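Local coordinates for uncharacterized lipoprotein GfcB (Escherichia coli K12, PDB 2IN5), which is of unknown function but, as a membrane lipoprotein homologous to group 4 capsule protein B, may take part in capsule polysaccharide production, at residues T166-S171 with V176-Q181. Numbering follows the deposited sequence.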
ATOM      1  N   THR A 166       0.052  10.958 -24.656  1.00 29.77           N
ATOM      2  CA  THR A 166      -1.240  11.618 -24.772  1.00 28.72           C
ATOM      3  C   THR A 166      -2.065  11.322 -23.530  1.00 27.91           C
ATOM      4  O   THR A 166      -2.063  10.201 -23.028  1.00 27.15           O
ATOM      5  CB  THR A 166      -1.992  11.138 -26.034  1.00 30.79           C
ATOM      6  OG1 THR A 166      -1.151  11.311 -27.182  1.00 31.70           O
ATOM      7  CG2 THR A 166      -3.266  11.950 -26.241  1.00 31.97           C
ATOM      8  N   PHE A 167      -2.757  12.341 -23.026  1.00 27.47           N
ATOM      9  CA  PHE A 167      -3.582  12.196 -21.831  1.00 27.28           C
ATOM     10  C   PHE A 167      -4.972  12.784 -22.068  1.00 27.55           C
ATOM     11  O   PHE A 167      -5.103  13.960 -22.400  1.00 28.26           O
ATOM     12  CB  PHE A 167      -2.916  12.916 -20.649  1.00 27.55           C
ATOM     13  CG  PHE A 167      -1.549  12.394 -20.311  1.00 27.66           C
ATOM     14  CD1 PHE A 167      -1.397  11.258 -19.521  1.00 28.78           C
ATOM     15  CD2 PHE A 167      -0.410  13.009 -20.827  1.00 27.69           C
ATOM     16  CE1 PHE A 167      -0.129  10.738 -19.250  1.00 28.52           C
ATOM     17  CE2 PHE A 167       0.855  12.499 -20.565  1.00 26.89           C
ATOM     18  CZ  PHE A 167       0.999  11.357 -19.773  1.00 27.00           C
ATOM     19  N   TRP A 168      -5.998  11.957 -21.904  1.00 28.11           N
ATOM     20  CA  TRP A 168      -7.389  12.375 -22.074  1.00 26.74           C
ATOM     21  C   TRP A 168      -7.969  12.749 -20.723  1.00 26.91           C
ATOM     22  O   TRP A 168      -8.245  11.878 -19.894  1.00 27.58           O
ATOM     23  CB  TRP A 168      -8.195  11.244 -22.679  1.00 25.54           C
ATOM     24  CG  TRP A 168      -7.928  11.076 -24.123  1.00 28.03           C
ATOM     25  CD1 TRP A 168      -8.602  11.661 -25.151  1.00 26.18           C
ATOM     26  CD2 TRP A 168      -6.903  10.269 -24.718  1.00 28.98           C
ATOM     27  NE1 TRP A 168      -8.065  11.267 -26.354  1.00 28.32           N
ATOM     28  CE2 TRP A 168      -7.023  10.408 -26.116  1.00 29.28           C
ATOM     29  CE3 TRP A 168      -5.897   9.436 -24.203  1.00 31.05           C
ATOM     30  CZ2 TRP A 168      -6.177   9.746 -27.011  1.00 29.60           C
ATOM     31  CZ3 TRP A 168      -5.052   8.774 -25.098  1.00 28.53           C
ATOM     32  CH2 TRP A 168      -5.201   8.933 -26.484  1.00 28.52           C
ATOM     33  N   VAL A 169      -8.172  14.049 -20.519  1.00 25.42           N
ATOM     34  CA  VAL A 169      -8.667  14.574 -19.246  1.00 25.50           C
ATOM     35  C   VAL A 169     -10.142  14.961 -19.217  1.00 25.73           C
ATOM     36  O   VAL A 169     -10.637  15.612 -20.130  1.00 27.38           O
ATOM     37  CB  VAL A 169      -7.859  15.831 -18.833  1.00 23.63           C
ATOM     38  CG1 VAL A 169      -8.287  16.299 -17.455  1.00 22.50           C
ATOM     39  CG2 VAL A 169      -6.373  15.529 -18.879  1.00 25.17           C
ATOM     40  N   ASP A 170     -10.829  14.571 -18.152  1.00 26.08           N
ATOM     41  CA  ASP A 170     -12.227  14.927 -17.976  1.00 29.00           C
ATOM     42  C   ASP A 170     -12.252  16.444 -17.746  1.00 28.18           C
ATOM     43  O   ASP A 170     -11.810  16.918 -16.704  1.00 25.70           O
ATOM     44  CB  ASP A 170     -12.803  14.212 -16.761  1.00 32.25           C
ATOM     45  CG  ASP A 170     -14.279  14.501 -16.562  1.00 36.87           C
ATOM     46  OD1 ASP A 170     -14.646  15.676 -16.342  1.00 38.12           O
ATOM     47  OD2 ASP A 170     -15.068  13.545 -16.636  1.00 39.13           O
ATOM     48  N   SER A 171     -12.783  17.191 -18.712  1.00 28.47           N
ATOM     49  CA  SER A 171     -12.825  18.654 -18.654  1.00 29.18           C
ATOM     50  C   SER A 171     -13.557  19.294 -17.471  1.00 28.78           C
ATOM     51  O   SER A 171     -13.538  20.514 -17.331  1.00 30.55           O
ATOM     52  CB  SER A 171     -13.427  19.195 -19.955  1.00 30.96           C
ATOM     53  OG  SER A 171     -14.782  18.802 -20.088  1.00 29.47           O
ATOM     54  N   VAL A 176      -7.881  11.962 -15.343  1.00 27.06           N
ATOM     55  CA  VAL A 176      -7.424  11.403 -16.609  1.00 25.25           C
ATOM     56  C   VAL A 176      -8.223  10.104 -16.790  1.00 25.76           C
ATOM     57  O   VAL A 176      -8.278   9.279 -15.880  1.00 24.51           O
ATOM     58  CB  VAL A 176      -5.899  11.112 -16.551  1.00 25.87           C
ATOM     59  CG1 VAL A 176      -5.452  10.282 -17.756  1.00 23.46           C
ATOM     60  CG2 VAL A 176      -5.137  12.433 -16.510  1.00 23.76           C
ATOM     61  N   ARG A 177      -8.865   9.942 -17.944  1.00 25.28           N
ATOM     62  CA  ARG A 177      -9.666   8.749 -18.194  1.00 24.41           C
ATOM     63  C   ARG A 177      -8.972   7.786 -19.136  1.00 23.58           C
ATOM     64  O   ARG A 177      -9.372   6.631 -19.276  1.00 24.29           O
ATOM     65  CB  ARG A 177     -11.038   9.123 -18.772  1.00 25.00           C
ATOM     66  CG  ARG A 177     -11.953   9.865 -17.817  1.00 21.01           C
ATOM     67  CD  ARG A 177     -12.162   9.112 -16.509  1.00 23.61           C
ATOM     68  NE  ARG A 177     -12.817   7.812 -16.664  1.00 26.20           N
ATOM     69  CZ  ARG A 177     -14.101   7.638 -16.965  1.00 25.42           C
ATOM     70  NH1 ARG A 177     -14.897   8.685 -17.153  1.00 24.03           N
ATOM     71  NH2 ARG A 177     -14.588   6.410 -17.068  1.00 23.06           N
ATOM     72  N   GLN A 178      -7.935   8.269 -19.795  1.00 24.75           N
ATOM     73  CA  GLN A 178      -7.171   7.443 -20.718  1.00 26.79           C
ATOM     74  C   GLN A 178      -5.804   8.076 -20.882  1.00 26.82           C
ATOM     75  O   GLN A 178      -5.675   9.292 -20.858  1.00 26.59           O
ATOM     76  CB  GLN A 178      -7.869   7.349 -22.081  1.00 25.14           C
ATOM     77  CG  GLN A 178      -7.097   6.502 -23.071  1.00 29.21           C
ATOM     78  CD  GLN A 178      -7.851   6.228 -24.358  1.00 32.27           C
ATOM     79  OE1 GLN A 178      -7.705   6.949 -25.346  1.00 33.56           O
ATOM     80  NE2 GLN A 178      -8.671   5.184 -24.350  1.00 32.11           N
ATOM     81  N   SER A 179      -4.779   7.254 -21.038  1.00 29.50           N
ATOM     82  CA  SER A 179      -3.438   7.789 -21.204  1.00 30.40           C
ATOM     83  C   SER A 179      -2.575   6.873 -22.055  1.00 29.86           C
ATOM     84  O   SER A 179      -2.766   5.661 -22.053  1.00 29.07           O
ATOM     85  CB  SER A 179      -2.783   7.966 -19.836  1.00 30.73           C
ATOM     86  OG  SER A 179      -2.587   6.706 -19.220  1.00 31.98           O
ATOM     87  N   ARG A 180      -1.651   7.465 -22.804  1.00 29.61           N
ATOM     88  CA  ARG A 180      -0.717   6.700 -23.614  1.00 32.13           C
ATOM     89  C   ARG A 180       0.658   7.269 -23.294  1.00 31.72           C
ATOM     90  O   ARG A 180       0.895   8.464 -23.490  1.00 31.77           O
ATOM     91  CB  ARG A 180      -0.984   6.859 -25.113  1.00 35.19           C
ATOM     92  CG  ARG A 180      -2.410   6.541 -25.553  1.00 41.22           C
ATOM     93  CD  ARG A 180      -2.426   5.738 -26.845  1.00 44.05           C
ATOM     94  NE  ARG A 180      -1.474   6.248 -27.827  1.00 50.11           N
ATOM     95  CZ  ARG A 180      -1.616   7.384 -28.508  1.00 52.80           C
ATOM     96  NH1 ARG A 180      -2.684   8.151 -28.326  1.00 54.72           N
ATOM     97  NH2 ARG A 180      -0.678   7.756 -29.373  1.00 51.91           N
ATOM     98  N   GLN A 181       1.560   6.422 -22.800  1.00 29.35           N
ATOM     99  CA  GLN A 181       2.912   6.859 -22.450  1.00 29.68           C
ATOM    100  C   GLN A 181       3.924   5.729 -22.516  1.00 30.30           C
ATOM    101  O   GLN A 181       3.560   4.575 -22.666  1.00 30.45           O
ATOM    102  CB  GLN A 181       2.917   7.460 -21.037  1.00 27.22           C
ATOM    103  CG  GLN A 181       2.608   6.464 -19.933  1.00 25.15           C
ATOM    104  CD  GLN A 181       2.122   7.139 -18.662  1.00 25.53           C
ATOM    105  OE1 GLN A 181       2.827   7.954 -18.053  1.00 24.31           O
ATOM    106  NE2 GLN A 181       0.904   6.809 -18.259  1.00 21.77           N
TER
HETATM  107  O   HOH W   1     -14.724  11.254 -15.947  1.00 33.91           O
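T166 and R180 exchange two backbone hydrogen bonds, T166 N to R180 O at 2.9 Å and R180 N to T166 O at 2.8 Å, and so set the antiparallel register. Further along, W168 N donates to Q178 O, whereas W168 O accepts from R177 N at 2.8 Å. One extra residue is thereby taken up on the 176-181 side, a beta bulge that leaves V169 facing V176.

The indole of W168 dominates one side of the strands. Q178 runs extended from a CG anti to its backbone N (chi1 180°), which lays OE1 over one indole face, 3.2 Å from W168 CZ3, with the amide almost perpendicular to the ring. T166 CG2 lies over the opposite face, toward its rim, while R180 brings NH1 to the ring edge, 3.2 Å from W168 CH2. The two strands form a beta hairpin within the predominantly beta, antiparallel YjbF/GfcB fold, flanked by strands 143-156 and 189-194. From strand 120-140, E136 accepts a hydrogen bond from W168 NE1; an alanine in place of W168 would probably leave this carboxylate without its indole donor and open a gap between T166 CG2 and the Q178 amide.

Apolar contacts line the other side: F167 CD1 meets S179 CB at 3.6 Å, and V169 CG2 lies 4.1 Å from V176 CG2. L97 packs on both F167 and V176. Q181 NE2 nears the F167 ring edge, but its hydrogen bond goes to G74 O.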